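Local coordinates for Mgp-operon protein 3 (Mycoplasma pneumoniae, PDB 6RJ1) that probably mediates adhesion of the bacterium to host cells as an extracellular, membrane-anchored protein that appears to recognise sugars, at residues A[532-544]-A[550-562]. Numbering follows the deposited sequence.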
ATOM      1  N   GLY A 532     -19.929  11.031  -1.964  1.00 63.84           N
ATOM      2  CA  GLY A 532     -20.359   9.787  -2.589  1.00 63.16           C
ATOM      3  C   GLY A 532     -19.229   9.032  -3.247  1.00 66.31           C
ATOM      4  O   GLY A 532     -19.456   8.287  -4.200  1.00 67.10           O
ATOM      5  N   LEU A 533     -18.008   9.228  -2.753  1.00 61.41           N
ATOM      6  CA  LEU A 533     -16.825   8.558  -3.276  1.00 60.30           C
ATOM      7  C   LEU A 533     -16.426   7.380  -2.376  1.00 64.87           C
ATOM      8  O   LEU A 533     -16.948   7.251  -1.264  1.00 65.29           O
ATOM      9  CB  LEU A 533     -15.683   9.564  -3.490  1.00 59.92           C
ATOM     10  CG  LEU A 533     -15.981  10.708  -4.488  1.00 63.88           C
ATOM     11  CD1 LEU A 533     -15.048  11.865  -4.288  1.00 64.18           C
ATOM     12  CD2 LEU A 533     -15.952  10.237  -5.945  1.00 62.91           C
ATOM     13  N   THR A 534     -15.571   6.478  -2.879  1.00 60.20           N
ATOM     14  CA  THR A 534     -15.170   5.293  -2.130  1.00 59.29           C
ATOM     15  C   THR A 534     -13.695   5.429  -1.676  1.00 61.18           C
ATOM     16  O   THR A 534     -13.164   6.551  -1.653  1.00 59.46           O
ATOM     17  CB  THR A 534     -15.527   4.004  -2.923  1.00 68.49           C
ATOM     18  OG1 THR A 534     -15.330   2.857  -2.093  1.00 70.85           O
ATOM     19  CG2 THR A 534     -14.754   3.852  -4.250  1.00 66.06           C
ATOM     20  N   GLN A 535     -13.063   4.293  -1.277  1.00 56.18           N
ATOM     21  CA  GLN A 535     -11.683   4.229  -0.803  1.00 55.94           C
ATOM     22  C   GLN A 535     -10.727   4.934  -1.790  1.00 59.56           C
ATOM     23  O   GLN A 535     -10.700   4.590  -2.971  1.00 58.40           O
ATOM     24  CB  GLN A 535     -11.271   2.771  -0.460  1.00 56.83           C
ATOM     25  CG  GLN A 535      -9.815   2.561  -0.010  1.00 51.30           C
ATOM     26  CD  GLN A 535      -9.384   3.321   1.209  1.00 60.84           C
ATOM     27  OE1 GLN A 535     -10.148   3.522   2.164  1.00 62.39           O
ATOM     28  NE2 GLN A 535      -8.130   3.736   1.215  1.00 47.15           N
ATOM     29  N   PRO A 536     -10.010   5.983  -1.321  1.00 55.92           N
ATOM     30  CA  PRO A 536      -9.173   6.770  -2.234  1.00 55.90           C
ATOM     31  C   PRO A 536      -7.743   6.293  -2.487  1.00 59.98           C
ATOM     32  O   PRO A 536      -7.167   6.677  -3.493  1.00 59.90           O
ATOM     33  CB  PRO A 536      -9.129   8.123  -1.532  1.00 57.12           C
ATOM     34  CG  PRO A 536      -9.070   7.744  -0.089  1.00 60.43           C
ATOM     35  CD  PRO A 536     -10.005   6.573   0.034  1.00 55.95           C
ATOM     36  N   ALA A 537      -7.127   5.581  -1.541  1.00 56.66           N
ATOM     37  CA  ALA A 537      -5.722   5.229  -1.667  1.00 55.88           C
ATOM     38  C   ALA A 537      -5.381   3.790  -1.361  1.00 57.49           C
ATOM     39  O   ALA A 537      -6.055   3.125  -0.566  1.00 55.16           O
ATOM     40  CB  ALA A 537      -4.883   6.158  -0.804  1.00 56.55           C
ATOM     41  N   TYR A 538      -4.301   3.321  -2.010  1.00 54.60           N
ATOM     42  CA  TYR A 538      -3.768   1.975  -1.862  1.00 54.06           C
ATOM     43  C   TYR A 538      -2.245   1.974  -1.893  1.00 58.41           C
ATOM     44  O   TYR A 538      -1.637   2.831  -2.538  1.00 57.16           O
ATOM     45  CB  TYR A 538      -4.337   1.050  -2.967  1.00 54.63           C
ATOM     46  CG  TYR A 538      -5.836   0.845  -2.871  1.00 54.63           C
ATOM     47  CD1 TYR A 538      -6.376  -0.107  -2.010  1.00 55.64           C
ATOM     48  CD2 TYR A 538      -6.720   1.647  -3.597  1.00 54.70           C
ATOM     49  CE1 TYR A 538      -7.754  -0.260  -1.877  1.00 55.04           C
ATOM     50  CE2 TYR A 538      -8.098   1.505  -3.468  1.00 54.81           C
ATOM     51  CZ  TYR A 538      -8.612   0.542  -2.618  1.00 61.37           C
ATOM     52  OH  TYR A 538      -9.974   0.407  -2.503  1.00 60.86           O
ATOM     53  N   LEU A 539      -1.632   0.999  -1.181  1.00 57.04           N
ATOM     54  CA  LEU A 539      -0.179   0.714  -1.155  1.00 56.86           C
ATOM     55  C   LEU A 539      -0.011  -0.592  -1.953  1.00 60.58           C
ATOM     56  O   LEU A 539      -0.131  -1.693  -1.416  1.00 60.68           O
ATOM     57  CB  LEU A 539       0.349   0.610   0.282  1.00 56.73           C
ATOM     58  CG  LEU A 539       0.257   1.905   1.089  1.00 60.90           C
ATOM     59  CD1 LEU A 539      -0.483   1.690   2.381  1.00 60.94           C
ATOM     60  CD2 LEU A 539       1.630   2.518   1.314  1.00 62.77           C
ATOM     61  N   ILE A 540       0.130  -0.430  -3.277  1.00 57.54           N
ATOM     62  CA  ILE A 540       0.141  -1.468  -4.313  1.00 57.60           C
ATOM     63  C   ILE A 540       1.307  -2.441  -4.183  1.00 63.40           C
ATOM     64  O   ILE A 540       2.448  -2.059  -4.428  1.00 65.03           O
ATOM     65  CB  ILE A 540       0.067  -0.813  -5.741  1.00 60.16           C
ATOM     66  CG1 ILE A 540      -1.077   0.237  -5.846  1.00 60.27           C
ATOM     67  CG2 ILE A 540       0.007  -1.848  -6.880  1.00 60.20           C
ATOM     68  CD1 ILE A 540      -2.533  -0.283  -5.884  1.00 71.35           C
ATOM     69  N   ALA A 541       1.002  -3.717  -3.880  1.00 58.81           N
ATOM     70  CA  ALA A 541       1.999  -4.788  -3.791  1.00 58.41           C
ATOM     71  C   ALA A 541       2.469  -5.223  -5.192  1.00 63.91           C
ATOM     72  O   ALA A 541       3.565  -5.768  -5.337  1.00 65.01           O
ATOM     73  CB  ALA A 541       1.425  -5.976  -3.044  1.00 58.99           C
ATOM     74  N   GLY A 542       1.639  -4.968  -6.199  1.00 59.50           N
ATOM     75  CA  GLY A 542       1.945  -5.282  -7.581  1.00 59.14           C
ATOM     76  C   GLY A 542       0.765  -5.699  -8.424  1.00 64.03           C
ATOM     77  O   GLY A 542      -0.364  -5.804  -7.939  1.00 62.96           O
ATOM     78  N   LEU A 543       1.050  -5.937  -9.711  1.00 62.20           N
ATOM     79  CA  LEU A 543       0.107  -6.387 -10.730  1.00 62.73           C
ATOM     80  C   LEU A 543       0.764  -7.309 -11.752  1.00 68.97           C
ATOM     81  O   LEU A 543       1.954  -7.165 -12.051  1.00 69.40           O
ATOM     82  CB  LEU A 543      -0.695  -5.251 -11.439  1.00 62.59           C
ATOM     83  CG  LEU A 543      -0.109  -3.839 -11.811  1.00 66.63           C
ATOM     84  CD1 LEU A 543       1.376  -3.830 -12.157  1.00 66.50           C
ATOM     85  CD2 LEU A 543      -0.871  -3.240 -12.970  1.00 68.09           C
ATOM     86  N   ASP A 544      -0.014  -8.255 -12.282  1.00 66.61           N
ATOM     87  CA  ASP A 544       0.458  -9.195 -13.292  1.00 67.46           C
ATOM     88  C   ASP A 544      -0.688  -9.662 -14.186  1.00 72.24           C
ATOM     89  O   ASP A 544      -1.852  -9.529 -13.811  1.00 70.70           O
ATOM     90  CB  ASP A 544       1.185 -10.395 -12.644  1.00 69.71           C
ATOM     91  CG  ASP A 544       2.161 -11.131 -13.556  1.00 86.65           C
ATOM     92  OD1 ASP A 544       2.447 -10.620 -14.672  1.00 88.66           O
ATOM     93  OD2 ASP A 544       2.642 -12.216 -13.157  1.00 95.71           O
ATOM     94  N   LEU A 550      -6.031  -9.397 -15.660  1.00 73.36           N
ATOM     95  CA  LEU A 550      -5.119  -8.684 -14.778  1.00 72.56           C
ATOM     96  C   LEU A 550      -5.381  -9.097 -13.324  1.00 74.72           C
ATOM     97  O   LEU A 550      -6.519  -9.125 -12.870  1.00 74.47           O
ATOM     98  CB  LEU A 550      -5.253  -7.157 -14.937  1.00 72.54           C
ATOM     99  CG  LEU A 550      -4.358  -6.308 -14.012  1.00 77.42           C
ATOM    100  CD1 LEU A 550      -2.974  -6.120 -14.599  1.00 77.85           C
ATOM    101  CD2 LEU A 550      -5.002  -4.980 -13.676  1.00 78.75           C
ATOM    102  N   VAL A 551      -4.312  -9.398 -12.605  1.00 68.95           N
ATOM    103  CA  VAL A 551      -4.361  -9.753 -11.202  1.00 67.41           C
ATOM    104  C   VAL A 551      -3.574  -8.676 -10.438  1.00 69.51           C
ATOM    105  O   VAL A 551      -2.526  -8.230 -10.903  1.00 69.53           O
ATOM    106  CB  VAL A 551      -3.829 -11.193 -10.997  1.00 70.74           C
ATOM    107  CG1 VAL A 551      -3.503 -11.462  -9.538  1.00 71.25           C
ATOM    108  CG2 VAL A 551      -4.834 -12.217 -11.508  1.00 70.16           C
ATOM    109  N   PHE A 552      -4.110  -8.219  -9.303  1.00 63.76           N
ATOM    110  CA  PHE A 552      -3.463  -7.208  -8.470  1.00 61.64           C
ATOM    111  C   PHE A 552      -3.678  -7.498  -6.980  1.00 61.93           C
ATOM    112  O   PHE A 552      -4.576  -8.260  -6.602  1.00 60.82           O
ATOM    113  CB  PHE A 552      -3.950  -5.788  -8.843  1.00 63.05           C
ATOM    114  CG  PHE A 552      -5.263  -5.402  -8.204  1.00 64.27           C
ATOM    115  CD1 PHE A 552      -6.473  -5.841  -8.738  1.00 67.14           C
ATOM    116  CD2 PHE A 552      -5.293  -4.633  -7.042  1.00 65.53           C
ATOM    117  CE1 PHE A 552      -7.689  -5.514  -8.122  1.00 67.38           C
ATOM    118  CE2 PHE A 552      -6.506  -4.323  -6.420  1.00 67.71           C
ATOM    119  CZ  PHE A 552      -7.694  -4.766  -6.965  1.00 65.61           C
ATOM    120  N   ALA A 553      -2.853  -6.856  -6.144  1.00 56.99           N
ATOM    121  CA  ALA A 553      -2.892  -6.920  -4.686  1.00 56.20           C
ATOM    122  C   ALA A 553      -2.295  -5.644  -4.151  1.00 60.65           C
ATOM    123  O   ALA A 553      -1.333  -5.104  -4.715  1.00 60.18           O
ATOM    124  CB  ALA A 553      -2.123  -8.121  -4.164  1.00 56.58           C
ATOM    125  N   ALA A 554      -2.901  -5.133  -3.082  1.00 57.39           N
ATOM    126  CA  ALA A 554      -2.499  -3.888  -2.445  1.00 56.86           C
ATOM    127  C   ALA A 554      -2.982  -3.866  -1.007  1.00 60.44           C
ATOM    128  O   ALA A 554      -3.910  -4.592  -0.648  1.00 59.64           O
ATOM    129  CB  ALA A 554      -3.117  -2.713  -3.201  1.00 57.32           C
ATOM    130  N   PHE A 555      -2.370  -3.018  -0.188  1.00 56.17           N
ATOM    131  CA  PHE A 555      -2.854  -2.802   1.163  1.00 54.97           C
ATOM    132  C   PHE A 555      -3.700  -1.551   1.074  1.00 58.46           C
ATOM    133  O   PHE A 555      -3.334  -0.610   0.364  1.00 58.02           O
ATOM    134  CB  PHE A 555      -1.713  -2.587   2.159  1.00 56.22           C
ATOM    135  CG  PHE A 555      -1.319  -3.844   2.877  1.00 57.34           C
ATOM    136  CD1 PHE A 555      -2.084  -4.327   3.938  1.00 59.72           C
ATOM    137  CD2 PHE A 555      -0.186  -4.554   2.496  1.00 58.37           C
ATOM    138  CE1 PHE A 555      -1.730  -5.509   4.590  1.00 59.81           C
ATOM    139  CE2 PHE A 555       0.171  -5.731   3.153  1.00 60.63           C
ATOM    140  CZ  PHE A 555      -0.607  -6.202   4.191  1.00 58.81           C
ATOM    141  N   LYS A 556      -4.846  -1.553   1.747  1.00 54.41           N
ATOM    142  CA  LYS A 556      -5.721  -0.394   1.792  1.00 53.60           C
ATOM    143  C   LYS A 556      -5.003   0.619   2.677  1.00 58.65           C
ATOM    144  O   LYS A 556      -4.635   0.294   3.812  1.00 58.97           O
ATOM    145  CB  LYS A 556      -7.078  -0.793   2.404  1.00 54.96           C
ATOM    146  CG  LYS A 556      -8.060   0.356   2.593  1.00 52.89           C
ATOM    147  CD  LYS A 556      -9.037   0.085   3.747  1.00 60.31           C
ATOM    148  CE  LYS A 556      -8.602   0.732   5.048  1.00 72.25           C
ATOM    149  NZ  LYS A 556      -8.910   2.193   5.075  1.00 90.20           N
ATOM    150  N   ALA A 557      -4.744   1.818   2.144  1.00 55.07           N
ATOM    151  CA  ALA A 557      -4.110   2.883   2.921  1.00 54.47           C
ATOM    152  C   ALA A 557      -5.190   3.462   3.862  1.00 59.57           C
ATOM    153  O   ALA A 557      -6.375   3.452   3.508  1.00 59.83           O
ATOM    154  CB  ALA A 557      -3.582   3.959   1.993  1.00 54.66           C
ATOM    155  N   GLY A 558      -4.787   3.908   5.051  1.00 55.14           N
ATOM    156  CA  GLY A 558      -5.712   4.482   6.020  1.00 54.76           C
ATOM    157  C   GLY A 558      -6.343   5.759   5.502  1.00 59.67           C
ATOM    158  O   GLY A 558      -5.628   6.688   5.146  1.00 60.29           O
ATOM    159  N   ALA A 559      -7.676   5.791   5.378  1.00 55.49           N
ATOM    160  CA  ALA A 559      -8.389   6.973   4.900  1.00 54.67           C
ATOM    161  C   ALA A 559      -9.569   7.265   5.827  1.00 58.58           C
ATOM    162  O   ALA A 559     -10.544   6.502   5.898  1.00 59.78           O
ATOM    163  CB  ALA A 559      -8.847   6.783   3.468  1.00 55.15           C
ATOM    164  N   VAL A 560      -9.440   8.347   6.587  1.00 52.26           N
ATOM    165  CA  VAL A 560     -10.414   8.738   7.599  1.00 50.50           C
ATOM    166  C   VAL A 560     -10.830  10.212   7.470  1.00 56.51           C
ATOM    167  O   VAL A 560     -10.369  10.910   6.563  1.00 57.35           O
ATOM    168  CB  VAL A 560      -9.895   8.396   9.027  1.00 51.73           C
ATOM    169  CG1 VAL A 560      -9.767   6.896   9.233  1.00 50.47           C
ATOM    170  CG2 VAL A 560      -8.586   9.111   9.344  1.00 50.70           C
ATOM    171  N   GLY A 561     -11.705  10.655   8.371  1.00 52.57           N
ATOM    172  CA  GLY A 561     -12.158  12.032   8.421  1.00 52.92           C
ATOM    173  C   GLY A 561     -11.406  12.844   9.458  1.00 58.97           C
ATOM    174  O   GLY A 561     -10.721  12.285  10.311  1.00 57.98           O
ATOM    175  N   TYR A 562     -11.517  14.176   9.381  1.00 58.08           N
ATOM    176  CA  TYR A 562     -10.902  15.088  10.345  1.00 58.11           C
ATOM    177  C   TYR A 562     -11.758  16.341  10.502  1.00 65.73           C
ATOM    178  O   TYR A 562     -12.343  16.807   9.522  1.00 66.52           O
ATOM    179  CB  TYR A 562      -9.420  15.368  10.029  1.00 58.08           C
ATOM    180  CG  TYR A 562      -9.142  16.438   8.996  1.00 57.79           C
ATOM    181  CD1 TYR A 562      -8.969  16.111   7.655  1.00 59.39           C
ATOM    182  CD2 TYR A 562      -8.925  17.759   9.378  1.00 58.01           C
ATOM    183  CE1 TYR A 562      -8.657  17.084   6.708  1.00 60.52           C
ATOM    184  CE2 TYR A 562      -8.644  18.743   8.439  1.00 58.94           C
ATOM    185  CZ  TYR A 562      -8.518  18.404   7.102  1.00 67.92           C
ATOM    186  OH  TYR A 562      -8.217  19.379   6.180  1.00 69.18           O
TER
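A classic beta bulge interrupts the buried antiparallel hairpin of strands 538-546 and 549-563: A541 and G542 both face A553. A553 O takes a bond from A541 N at 2.8 Å and a weak one from G542 N, while A553 N returns a bond to G542 O. At phi 146° a CB on G542 would be jammed against A541 O, which calls for glycine. Towards the turn D544 and V551 exchange two backbone bonds; on the far side of the bulge L539 and F555 do likewise, L539 N to F555 O at 2.8 Å. A554 CB packs against I540 CD1 at 3.7 Å and touches Y538 CB.

Where the strands part, Q535 takes over. With CG anti to the backbone N (chi1 177°) and a bend at chi2, its side chain crosses that of K556 at about a right angle, Q535 CD 3.5 Å from K556 CG. Q535 NE2 donates to A537 O at 2.8 Å, on a lone pair, and weakly to A557 O; A537 O also accepts A557 N. K556 NZ donates to N660 OD1 and A557 O and, weakly, to Q535 OE1. Side-chain amide and ammonium groups thus help satisfy buried carbonyls where strand pairing ends.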